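Local coordinates for protein glutathione S-transferase domain (Xanthobacter autotrophicus, PDB 4HZ2) that binds glutathione and probably transfers it to other substrates, at residues Ala156-Met161 and Phe195-Trp200; Ala182-Thr187 and Ala205-Val210; Leu85-Ala90 and Phe118-His123. All blocks are in the same frame, centred on the assembly; numbering follows the deposited sequence.

Interaction 1: Ala156-Met161 and Phe195-Trp200; sequences AALDVM and FDLAQW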
loop_
_atom_site.group_PDB
_atom_site.type_symbol
_atom_site.label_atom_id
_atom_site.label_comp_id
_atom_site.label_asym_id
_atom_site.label_seq_id
_atom_site.Cartn_x
_atom_site.Cartn_y
_atom_site.Cartn_z
ATOM N N ALA B 156 -15.660 -5.987 4.843
ATOM C CA ALA B 156 -15.797 -4.609 4.349
ATOM C C ALA B 156 -15.041 -4.398 3.014
ATOM O O ALA B 156 -15.514 -3.684 2.118
ATOM C CB ALA B 156 -15.348 -3.596 5.401
ATOM N N ALA B 157 -13.868 -5.023 2.882
ATOM C CA ALA B 157 -13.063 -4.851 1.643
ATOM C C ALA B 157 -13.795 -5.562 0.503
ATOM O O ALA B 157 -13.884 -5.041 -0.612
ATOM C CB ALA B 157 -11.668 -5.421 1.822
ATOM N N LEU B 158 -14.351 -6.743 0.793
ATOM C CA LEU B 158 -15.114 -7.469 -0.220
ATOM C C LEU B 158 -16.382 -6.661 -0.609
ATOM O O LEU B 158 -16.786 -6.653 -1.784
ATOM C CB LEU B 158 -15.448 -8.913 0.221
ATOM C CG LEU B 158 -14.238 -9.846 0.354
ATOM C CD1 LEU B 158 -14.592 -11.162 1.043
ATOM C CD2 LEU B 158 -13.619 -10.113 -1.020
ATOM N N ASP B 159 -16.985 -5.975 0.367
ATOM C CA ASP B 159 -18.167 -5.150 0.071
ATOM C C ASP B 159 -17.820 -4.031 -0.938
ATOM O O ASP B 159 -18.617 -3.702 -1.824
ATOM C CB ASP B 159 -18.727 -4.489 1.340
ATOM C CG ASP B 159 -19.416 -5.455 2.269
ATOM O OD1 ASP B 159 -19.874 -6.534 1.810
ATOM O OD2 ASP B 159 -19.557 -5.078 3.469
ATOM N N VAL B 160 -16.619 -3.459 -0.803
ATOM C CA VAL B 160 -16.168 -2.388 -1.701
ATOM C C VAL B 160 -16.023 -2.989 -3.117
ATOM O O VAL B 160 -16.469 -2.432 -4.115
ATOM C CB VAL B 160 -14.818 -1.770 -1.240
ATOM C CG1 VAL B 160 -14.204 -0.908 -2.341
ATOM C CG2 VAL B 160 -14.990 -0.940 0.026
ATOM N N MET B 161 -15.395 -4.152 -3.192
ATOM C CA MET B 161 -15.189 -4.803 -4.491
ATOM C C MET B 161 -16.537 -5.155 -5.110
ATOM O O MET B 161 -16.748 -4.964 -6.290
ATOM C CB MET B 161 -14.332 -6.051 -4.300
ATOM C CG MET B 161 -12.917 -5.689 -3.887
ATOM S SD MET B 161 -11.957 -7.188 -3.605
ATOM C CE MET B 161 -11.940 -7.888 -5.278
ATOM N N PHE B 195 -13.970 -16.921 4.041
ATOM C CA PHE B 195 -14.953 -16.094 3.343
ATOM C C PHE B 195 -15.670 -16.909 2.273
ATOM O O PHE B 195 -15.041 -17.558 1.438
ATOM C CB PHE B 195 -14.314 -14.843 2.695
ATOM C CG PHE B 195 -13.802 -13.845 3.693
ATOM C CD1 PHE B 195 -14.669 -12.952 4.322
ATOM C CD2 PHE B 195 -12.457 -13.804 4.013
ATOM C CE1 PHE B 195 -14.185 -12.037 5.249
ATOM C CE2 PHE B 195 -11.961 -12.892 4.915
ATOM C CZ PHE B 195 -12.827 -12.012 5.552
ATOM N N ASP B 196 -16.991 -16.871 2.293
ATOM C CA ASP B 196 -17.771 -17.583 1.289
ATOM C C ASP B 196 -18.164 -16.619 0.164
ATOM O O ASP B 196 -19.026 -15.768 0.333
ATOM C CB ASP B 196 -18.982 -18.231 1.953
ATOM C CG ASP B 196 -19.948 -18.836 0.952
ATOM O OD1 ASP B 196 -19.594 -18.955 -0.240
ATOM O OD2 ASP B 196 -21.070 -19.191 1.362
ATOM N N LEU B 197 -17.506 -16.725 -0.982
ATOM C CA LEU B 197 -17.706 -15.756 -2.058
ATOM C C LEU B 197 -19.097 -15.787 -2.663
ATOM O O LEU B 197 -19.472 -14.845 -3.357
ATOM C CB LEU B 197 -16.668 -15.907 -3.165
ATOM C CG LEU B 197 -15.251 -15.509 -2.765
ATOM C CD1 LEU B 197 -14.410 -15.530 -4.015
ATOM C CD2 LEU B 197 -15.227 -14.126 -2.118
ATOM N N ALA B 198 -19.864 -16.845 -2.385
ATOM C CA ALA B 198 -21.256 -16.893 -2.819
ATOM C C ALA B 198 -22.018 -15.713 -2.238
ATOM O O ALA B 198 -23.022 -15.280 -2.812
ATOM C CB ALA B 198 -21.917 -18.218 -2.425
ATOM N N GLN B 199 -21.549 -15.200 -1.101
ATOM C CA GLN B 199 -22.172 -14.024 -0.475
ATOM C C GLN B 199 -21.779 -12.686 -1.119
ATOM O O GLN B 199 -22.342 -11.626 -0.761
ATOM C CB GLN B 199 -21.851 -13.985 1.019
ATOM C CG GLN B 199 -22.247 -15.249 1.747
ATOM C CD GLN B 199 -23.728 -15.527 1.599
ATOM O OE1 GLN B 199 -24.123 -16.593 1.131
ATOM N NE2 GLN B 199 -24.556 -14.547 1.964
ATOM N N TRP B 200 -20.818 -12.731 -2.048
ATOM C CA TRP B 200 -20.409 -11.569 -2.842
ATOM C C TRP B 200 -20.441 -11.986 -4.307
ATOM O O TRP B 200 -19.393 -12.183 -4.931
ATOM C CB TRP B 200 -18.982 -11.104 -2.464
ATOM C CG TRP B 200 -18.912 -10.506 -1.060
ATOM C CD1 TRP B 200 -19.120 -9.202 -0.723
ATOM C CD2 TRP B 200 -18.630 -11.203 0.171
ATOM N NE1 TRP B 200 -18.990 -9.031 0.646
ATOM C CE2 TRP B 200 -18.678 -10.240 1.217
ATOM C CE3 TRP B 200 -18.336 -12.541 0.495
ATOM C CZ2 TRP B 200 -18.450 -10.575 2.570
ATOM C CZ3 TRP B 200 -18.090 -12.872 1.847
ATOM C CH2 TRP B 200 -18.152 -11.881 2.866
#

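Interaction 2: Ala182-Thr187 and Ala205-Val210; sequences ALFAYT and AWVDRV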
loop_
_atom_site.group_PDB
_atom_site.type_symbol
_atom_site.label_atom_id
_atom_site.label_comp_id
_atom_site.label_asym_id
_atom_site.label_seq_id
_atom_site.Cartn_x
_atom_site.Cartn_y
_atom_site.Cartn_z
ATOM N N ALA B 182 -3.800 -7.842 -8.794
ATOM C CA ALA B 182 -3.428 -7.572 -7.418
ATOM C C ALA B 182 -4.503 -8.047 -6.437
ATOM O O ALA B 182 -4.176 -8.594 -5.389
ATOM C CB ALA B 182 -3.110 -6.098 -7.173
ATOM N N LEU B 183 -5.779 -7.830 -6.774
ATOM C CA LEU B 183 -6.872 -8.225 -5.867
ATOM C C LEU B 183 -7.281 -9.688 -6.060
ATOM O O LEU B 183 -7.856 -10.307 -5.145
ATOM C CB LEU B 183 -8.063 -7.261 -5.973
ATOM C CG LEU B 183 -7.763 -5.947 -5.209
ATOM C CD1 LEU B 183 -8.454 -4.734 -5.808
ATOM C CD2 LEU B 183 -8.039 -6.063 -3.712
ATOM N N PHE B 184 -6.959 -10.256 -7.223
ATOM C CA PHE B 184 -7.255 -11.662 -7.472
ATOM C C PHE B 184 -6.348 -12.563 -6.627
ATOM O O PHE B 184 -6.769 -13.630 -6.159
ATOM C CB PHE B 184 -7.113 -11.973 -8.953
ATOM C CG PHE B 184 -7.413 -13.399 -9.328
ATOM C CD1 PHE B 184 -8.697 -13.768 -9.723
ATOM C CD2 PHE B 184 -6.394 -14.383 -9.323
ATOM C CE1 PHE B 184 -8.963 -15.064 -10.126
ATOM C CE2 PHE B 184 -6.668 -15.679 -9.724
ATOM C CZ PHE B 184 -7.959 -16.021 -10.110
ATOM N N ALA B 185 -5.104 -12.112 -6.420
ATOM C CA ALA B 185 -4.063 -12.915 -5.772
ATOM C C ALA B 185 -4.588 -13.643 -4.534
ATOM O O ALA B 185 -4.445 -14.855 -4.422
ATOM C CB ALA B 185 -2.863 -12.023 -5.423
ATOM N N TYR B 186 -5.162 -12.903 -3.585
ATOM C CA TYR B 186 -5.747 -13.544 -2.404
ATOM C C TYR B 186 -7.244 -13.792 -2.502
ATOM O O TYR B 186 -7.751 -14.734 -1.891
ATOM C CB TYR B 186 -5.423 -12.745 -1.133
ATOM C CG TYR B 186 -3.959 -12.856 -0.778
ATOM C CD1 TYR B 186 -3.455 -13.992 -0.143
ATOM C CD2 TYR B 186 -3.083 -11.833 -1.093
ATOM C CE1 TYR B 186 -2.115 -14.091 0.208
ATOM C CE2 TYR B 186 -1.742 -11.927 -0.763
ATOM C CZ TYR B 186 -1.270 -13.062 -0.123
ATOM O OH TYR B 186 0.067 -13.155 0.202
ATOM N N THR B 187 -7.958 -12.958 -3.263
ATOM C CA THR B 187 -9.425 -13.101 -3.291
ATOM C C THR B 187 -9.809 -14.450 -3.871
ATOM O O THR B 187 -10.808 -15.058 -3.424
ATOM C CB THR B 187 -10.129 -11.949 -4.044
ATOM O OG1 THR B 187 -9.716 -10.697 -3.479
ATOM C CG2 THR B 187 -11.654 -12.045 -3.891
ATOM N N ALA B 205 -18.207 -13.708 -9.575
ATOM C CA ALA B 205 -18.283 -13.700 -11.035
ATOM C C ALA B 205 -16.997 -13.114 -11.618
ATOM O O ALA B 205 -16.503 -13.556 -12.685
ATOM C CB ALA B 205 -19.521 -12.944 -11.511
ATOM N N TRP B 206 -16.435 -12.138 -10.920
ATOM C CA TRP B 206 -15.197 -11.503 -11.368
ATOM C C TRP B 206 -14.036 -12.486 -11.179
ATOM O O TRP B 206 -13.190 -12.638 -12.083
ATOM C CB TRP B 206 -14.972 -10.195 -10.590
ATOM C CG TRP B 206 -13.605 -9.660 -10.633
ATOM C CD1 TRP B 206 -13.065 -8.857 -11.599
ATOM C CD2 TRP B 206 -12.608 -9.826 -9.621
ATOM N NE1 TRP B 206 -11.744 -8.541 -11.262
ATOM C CE2 TRP B 206 -11.447 -9.120 -10.049
ATOM C CE3 TRP B 206 -12.572 -10.518 -8.404
ATOM C CZ2 TRP B 206 -10.258 -9.086 -9.282
ATOM C CZ3 TRP B 206 -11.389 -10.487 -7.632
ATOM C CH2 TRP B 206 -10.246 -9.773 -8.076
ATOM N N VAL B 207 -14.002 -13.187 -10.040
ATOM C CA VAL B 207 -12.982 -14.214 -9.842
ATOM C C VAL B 207 -12.998 -15.211 -11.018
ATOM O O VAL B 207 -11.948 -15.510 -11.606
ATOM C CB VAL B 207 -13.118 -14.963 -8.496
ATOM C CG1 VAL B 207 -12.255 -16.238 -8.503
ATOM C CG2 VAL B 207 -12.778 -14.039 -7.320
ATOM N N ASP B 208 -14.186 -15.665 -11.421
ATOM C CA ASP B 208 -14.271 -16.627 -12.529
ATOM C C ASP B 208 -13.796 -16.030 -13.856
ATOM O O ASP B 208 -13.146 -16.712 -14.666
ATOM C CB ASP B 208 -15.683 -17.197 -12.671
ATOM C CG ASP B 208 -16.093 -18.051 -11.470
ATOM O OD1 ASP B 208 -15.207 -18.582 -10.768
ATOM O OD2 ASP B 208 -17.314 -18.192 -11.219
ATOM N N ARG B 209 -14.137 -14.765 -14.090
ATOM C CA ARG B 209 -13.766 -14.031 -15.308
ATOM C C ARG B 209 -12.255 -13.899 -15.389
ATOM O O ARG B 209 -11.642 -14.128 -16.443
ATOM C CB ARG B 209 -14.435 -12.636 -15.230
ATOM C CG ARG B 209 -14.356 -11.704 -16.406
ATOM C CD ARG B 209 -15.153 -10.446 -16.053
ATOM N NE ARG B 209 -16.555 -10.769 -15.783
ATOM C CZ ARG B 209 -17.250 -10.404 -14.707
ATOM N NH1 ARG B 209 -16.728 -9.637 -13.751
ATOM N NH2 ARG B 209 -18.517 -10.793 -14.601
ATOM N N VAL B 210 -11.637 -13.540 -14.269
ATOM C CA VAL B 210 -10.180 -13.391 -14.265
ATOM C C VAL B 210 -9.535 -14.763 -14.454
ATOM O O VAL B 210 -8.595 -14.911 -15.257
ATOM C CB VAL B 210 -9.654 -12.705 -12.977
ATOM C CG1 VAL B 210 -8.130 -12.774 -12.931
ATOM C CG2 VAL B 210 -10.136 -11.258 -12.912
#

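Interaction 3: Leu85-Ala90 and Phe118-His123; sequences LRESNA and FEQYSH. With GSH (glutathione), chain F; GSH (glutathione), chain C.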
loop_
_atom_site.group_PDB
_atom_site.type_symbol
_atom_site.label_atom_id
_atom_site.label_comp_id
_atom_site.label_asym_id
_atom_site.label_seq_id
_atom_site.Cartn_x
_atom_site.Cartn_y
_atom_site.Cartn_z
ATOM N N LEU B 85 14.373 -6.180 -7.069
ATOM C CA LEU B 85 13.087 -5.498 -7.038
ATOM C C LEU B 85 12.247 -6.112 -5.918
ATOM O O LEU B 85 12.253 -7.321 -5.709
ATOM C CB LEU B 85 12.367 -5.653 -8.388
ATOM C CG LEU B 85 13.111 -5.118 -9.636
ATOM C CD1 LEU B 85 12.285 -5.346 -10.898
ATOM C CD2 LEU B 85 13.490 -3.642 -9.513
ATOM N N ARG B 86 11.525 -5.272 -5.191
ATOM C CA ARG B 86 10.726 -5.736 -4.065
ATOM C C ARG B 86 9.347 -5.082 -4.093
ATOM O O ARG B 86 9.089 -4.192 -4.941
ATOM C CB ARG B 86 11.416 -5.323 -2.790
ATOM C CG ARG B 86 11.708 -3.834 -2.817
ATOM C CD ARG B 86 12.326 -3.347 -1.542
ATOM N NE ARG B 86 12.677 -1.926 -1.622
ATOM C CZ ARG B 86 13.316 -1.278 -0.650
ATOM N NH1 ARG B 86 13.632 -1.941 0.456
ATOM N NH2 ARG B 86 13.611 0.024 -0.770
ATOM N N GLU B 87 8.471 -5.509 -3.167
ATOM C CA GLU B 87 7.072 -5.033 -3.080
ATOM C C GLU B 87 6.238 -5.558 -4.243
ATOM O O GLU B 87 6.336 -5.081 -5.382
ATOM C CB GLU B 87 6.951 -3.499 -2.959
ATOM C CG GLU B 87 7.471 -2.971 -1.634
ATOM C CD GLU B 87 6.638 -3.500 -0.475
ATOM O OE1 GLU B 87 5.386 -3.609 -0.651
ATOM O OE2 GLU B 87 7.212 -3.799 0.596
ATOM N N SER B 88 5.381 -6.524 -3.956
ATOM C CA SER B 88 4.653 -7.200 -5.024
ATOM C C SER B 88 3.917 -6.249 -5.959
ATOM O O SER B 88 3.859 -6.504 -7.153
ATOM C CB SER B 88 3.709 -8.281 -4.468
ATOM O OG SER B 88 2.696 -7.697 -3.675
ATOM N N ASN B 89 3.294 -5.192 -5.426
ATOM C CA ASN B 89 2.540 -4.316 -6.306
ATOM C C ASN B 89 3.465 -3.410 -7.149
ATOM O O ASN B 89 3.106 -2.992 -8.279
ATOM C CB ASN B 89 1.508 -3.504 -5.531
ATOM C CG ASN B 89 0.310 -4.354 -5.049
ATOM O OD1 ASN B 89 0.219 -5.548 -5.315
ATOM N ND2 ASN B 89 -0.615 -3.711 -4.357
ATOM N N ALA B 90 4.651 -3.105 -6.612
ATOM C CA ALA B 90 5.700 -2.402 -7.402
ATOM C C ALA B 90 6.234 -3.325 -8.481
ATOM O O ALA B 90 6.520 -2.876 -9.589
ATOM C CB ALA B 90 6.847 -1.925 -6.496
ATOM N N PHE B 118 -5.501 0.446 -2.130
ATOM C CA PHE B 118 -6.597 -0.226 -1.429
ATOM C C PHE B 118 -6.229 -1.658 -1.079
ATOM O O PHE B 118 -6.443 -2.126 0.059
ATOM C CB PHE B 118 -7.903 -0.171 -2.250
ATOM C CG PHE B 118 -8.969 -1.122 -1.777
ATOM C CD1 PHE B 118 -9.851 -0.758 -0.752
ATOM C CD2 PHE B 118 -9.145 -2.363 -2.407
ATOM C CE1 PHE B 118 -10.852 -1.641 -0.349
ATOM C CE2 PHE B 118 -10.142 -3.243 -2.006
ATOM C CZ PHE B 118 -11.015 -2.864 -0.987
ATOM N N GLU B 119 -5.655 -2.370 -2.049
ATOM C CA GLU B 119 -5.284 -3.746 -1.791
ATOM C C GLU B 119 -4.302 -3.848 -0.602
ATOM O O GLU B 119 -4.433 -4.710 0.280
ATOM C CB GLU B 119 -4.717 -4.424 -3.057
ATOM C CG GLU B 119 -4.515 -5.899 -2.866
ATOM C CD GLU B 119 -3.047 -6.284 -2.568
ATOM O OE1 GLU B 119 -2.148 -5.432 -2.697
ATOM O OE2 GLU B 119 -2.791 -7.453 -2.193
ATOM N N GLN B 120 -3.289 -3.004 -0.586
ATOM C CA GLN B 120 -2.256 -3.141 0.433
ATOM C C GLN B 120 -2.716 -2.663 1.809
ATOM O O GLN B 120 -2.232 -3.141 2.833
ATOM C CB GLN B 120 -0.999 -2.380 -0.013
ATOM C CG GLN B 120 -0.223 -3.138 -1.081
ATOM C CD GLN B 120 0.537 -4.322 -0.559
ATOM O OE1 GLN B 120 1.421 -4.161 0.290
ATOM N NE2 GLN B 120 0.218 -5.535 -1.077
ATOM N N TYR B 121 -3.629 -1.699 1.825
ATOM C CA TYR B 121 -4.011 -1.072 3.078
ATOM C C TYR B 121 -5.285 -1.675 3.687
ATOM O O TYR B 121 -5.396 -1.807 4.909
ATOM C CB TYR B 121 -4.240 0.446 2.872
ATOM C CG TYR B 121 -4.185 1.173 4.189
ATOM C CD1 TYR B 121 -5.349 1.476 4.907
ATOM C CD2 TYR B 121 -2.950 1.487 4.767
ATOM C CE1 TYR B 121 -5.271 2.110 6.137
ATOM C CE2 TYR B 121 -2.859 2.109 5.993
ATOM C CZ TYR B 121 -4.018 2.428 6.680
ATOM O OH TYR B 121 -3.889 3.046 7.915
ATOM N N SER B 122 -6.235 -2.033 2.823
ATOM C CA SER B 122 -7.601 -2.355 3.268
ATOM C C SER B 122 -8.019 -3.800 3.003
ATOM O O SER B 122 -9.076 -4.233 3.480
ATOM C CB SER B 122 -8.614 -1.417 2.591
ATOM O OG SER B 122 -8.403 -0.068 2.977
ATOM N N HIS B 123 -7.223 -4.558 2.251
ATOM C CA HIS B 123 -7.663 -5.882 1.818
ATOM C C HIS B 123 -6.663 -6.944 2.252
ATOM O O HIS B 123 -6.995 -7.834 3.052
ATOM C CB HIS B 123 -7.869 -5.842 0.301
ATOM C CG HIS B 123 -8.304 -7.128 -0.341
ATOM N ND1 HIS B 123 -7.422 -8.157 -0.653
ATOM C CD2 HIS B 123 -9.516 -7.512 -0.828
ATOM C CE1 HIS B 123 -8.086 -9.125 -1.271
ATOM N NE2 HIS B 123 -9.354 -8.749 -1.406
HETATM N N1 GSH F . 3.980 -5.085 1.013
HETATM C CA1 GSH F . 4.622 -6.422 0.756
HETATM C C1 GSH F . 4.342 -6.904 -0.650
HETATM O O11 GSH F . 5.272 -7.459 -1.299
HETATM O O12 GSH F . 3.171 -6.750 -1.128
HETATM C CB1 GSH F . 4.147 -7.481 1.746
HETATM C CG1 GSH F . 4.844 -8.788 1.426
HETATM C CD1 GSH F . 4.764 -9.773 2.571
HETATM O OE1 GSH F . 4.031 -9.550 3.537
HETATM N N2 GSH F . 5.520 -10.879 2.435
HETATM C CA2 GSH F . 5.494 -11.947 3.435
HETATM C C2 GSH F . 6.837 -12.084 4.104
HETATM O O2 GSH F . 7.888 -12.002 3.436
HETATM C CB2 GSH F . 4.919 -13.243 2.797
HETATM S SG2 GSH F . 3.312 -13.064 1.901
HETATM N N3 GSH F . 6.852 -12.288 5.426
HETATM C CA3 GSH F . 7.816 -11.630 6.306
HETATM C C3 GSH F . 8.817 -12.553 6.967
HETATM O O31 GSH F . 9.761 -12.042 7.617
HETATM O O32 GSH F . 8.667 -13.789 6.847
HETATM N N1 GSH C . -4.842 4.131 2.304
HETATM C CA1 GSH C . -5.536 5.387 2.702
HETATM C C1 GSH C . -4.812 6.574 2.132
HETATM O O11 GSH C . -3.565 6.538 2.175
HETATM O O12 GSH C . -5.430 7.525 1.625
HETATM C CB1 GSH C . -5.652 5.493 4.228
HETATM C CG1 GSH C . -6.447 6.750 4.589
HETATM C CD1 GSH C . -7.047 6.677 5.992
HETATM O OE1 GSH C . -6.719 5.807 6.770
HETATM N N2 GSH C . -7.941 7.610 6.334
HETATM C CA2 GSH C . -8.654 7.545 7.601
HETATM C C2 GSH C . -10.138 7.548 7.419
HETATM O O2 GSH C . -10.611 8.343 6.649
HETATM C CB2 GSH C . -8.234 8.713 8.484
HETATM S SG2 GSH C . -8.920 8.631 10.174
HETATM N N3 GSH C . -10.892 6.690 8.121
HETATM C CA3 GSH C . -12.289 7.050 8.316
HETATM C C3 GSH C . -13.259 5.910 8.319
HETATM O O31 GSH C . -14.475 6.168 8.497
HETATM O O32 GSH C . -12.813 4.762 8.137
#

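Interaction 1: Ala156-Met161 and Phe195-Trp200
With CG beside the backbone N in both Leu158 (chi1 -67°) and Trp200 (chi1 -69°), the base of the leucine comes to lie under the indole face. Leu158 points from helix 144-165 toward the loop. The CB of Leu158 sits 3.6 Å from the centroid of the five-membered ring of Trp200, almost on the ring normal. This is a CH-pi contact over the face. Gln199 CB lies over the opposite face of the same indole, so the ring is held between a neighbour in its own loop and the helix. Further out, Leu158 CD1 reaches Phe195 CD1 at 3.7 Å, meeting that ring obliquely. Leu197 CD2 is a looser neighbour of Leu158 CD1, at 4.4 Å. The edge of the indole is fixed by one polar bond. Trp200 NE1 donates to Asp159 OD1 at 2.9 Å, with an N-H...O angle of 162°. The acceptor lies close to the indole plane and is met on its anti side, somewhat out of the carboxylate plane. Packing on the face and a bond at the edge together fix the rotation of the ring. Asp159 is exposed to solvent, whereas Leu158 and Phe195 are buried. Phe195 also touches Ile127 of helix 107-137. Within the loop, Asp196 OD1 accepts from Ala198 N at 3.0 Å, forming an Asx turn at the start of the short 3-10 segment 197-199. Trp200 is the N-cap residue of helix 201-211. The contact thus joins helix 144-165 to the loop that starts helix 201-211, in the all-helical C-terminal domain of the glutathione S-transferase fold.

Interaction 2: Ala182-Thr187 and Ala205-Val210
Phe184 and Val210 meet face to methyl. The phenyl ring leaves helix 178-187 with CG anti to the backbone N (chi1 -179°), which swings it across to helix 201-211. Val210 CG1 then lies over one face of the ring, 3.8 Å from its centroid and displaced toward the rim. Its closest ring atom is Phe184 CD1, at 3.4 Å. The other methyl of Val210, CG2, covers a face of the Trp206 indole, so one valine serves two aromatic rings. At the ring edge, Phe184 CE1 is 3.4 Å from Val207 O, in the plane of the ring, and 3.9 Å from Val207 CG1. The two helices belong to the helical C-terminal domain of the transferase fold. They cross at -107°, the axes of the two short segments come no closer than 10.7 Å, and large side chains fill the gap. Trp206 spans it edge-on. Its CG is also anti to the backbone N (chi1 162°), and this sends the six-membered ring at the backbone of helix 178-187. Trp206 CH2 stops 3.4 Å from Phe184 N, with Leu183 CB beside it; the rest of that side chain turns away. Thr187 presents its methyl CG2 to the rim of the indole, 4.1 Å from Trp206 CZ3. The indole nitrogen is satisfied by Asp180, at the start of helix 178-187. Met161 and Leu165 of helix 144-165 also touch Trp206, and Phe184 stacks with His188.

Interaction 3: Leu85-Ala90 and Phe118-His123
Asn89 and Glu119 meet just behind the glutathione site, in the cleft between the N-terminal domain and helix 107-137. Asn89 ND2 donates to Glu119 OE1 at 2.8 Å, on the anti side of the carboxylate. The amide and carboxylate planes are turned 47° apart. Gln120 NE2 uses the syn side of the same oxygen, at 2.9 Å and nearly straight (163°). The two donors approach from opposite faces of the carboxylate plane. Lys36 forms a salt bridge with Glu119 OE2 and also bonds to Asn89 OD1 and Ser88 OG. Lys36, Asn89 and Glu119 thus form a second shell behind Ser88 and Gln120. It positions Gln120, whose chain bends at chi2 and offers OE1 to the amino group of glutathione: N1 donates to Gln120 OE1 at 2.8 Å. Glu87 OE1 accepts from the same N1 at 2.6 Å, so two residues of different domains grip it. The alpha-carboxylate of the ligand is held by Ser88. Ser88 N donates to O11 at 2.8 Å. Ser88 OG, with chi1 65° between its backbone N and carbonyl carbon, bonds to O12 at 2.8 Å. Gln120 NE2 adds a weak bond to O12. Glu87 is the N-cap of helix 88-96, and the helix start probably favours the anionic group. The glutathione of the second subunit lies with its N1 over a face of the Tyr121 ring, near the dimer interface. Recognition of the gamma-glutamyl end by a Glu-Ser pair at a helix start is characteristic of the glutathione-binding G-site in the thioredoxin-like domain of glutathione S-transferases.

How the interactions relate
Along the chain interaction 3 comes first. Interactions 1 and 2 follow, with their segments alternating. Interaction 3 joins the N-terminal domain to helix 107-137, while the other two lie wholly within the helical C-terminal domain. The centres of interactions 1 and 2 are about 11 Å apart, and Leu158 packs on Thr187 between them. Interaction 3 is about 15 Å from interaction 2 and about 19 Å from interaction 1. Helix 107-137 touches both: Phe118 and His123 pack against helix 144-165, and Glu119 and His123 against Leu183. Helix 107-137 thus both lines the glutathione site and contacts helices 144-165 and 178-187, which carry segments of interactions 1 and 2.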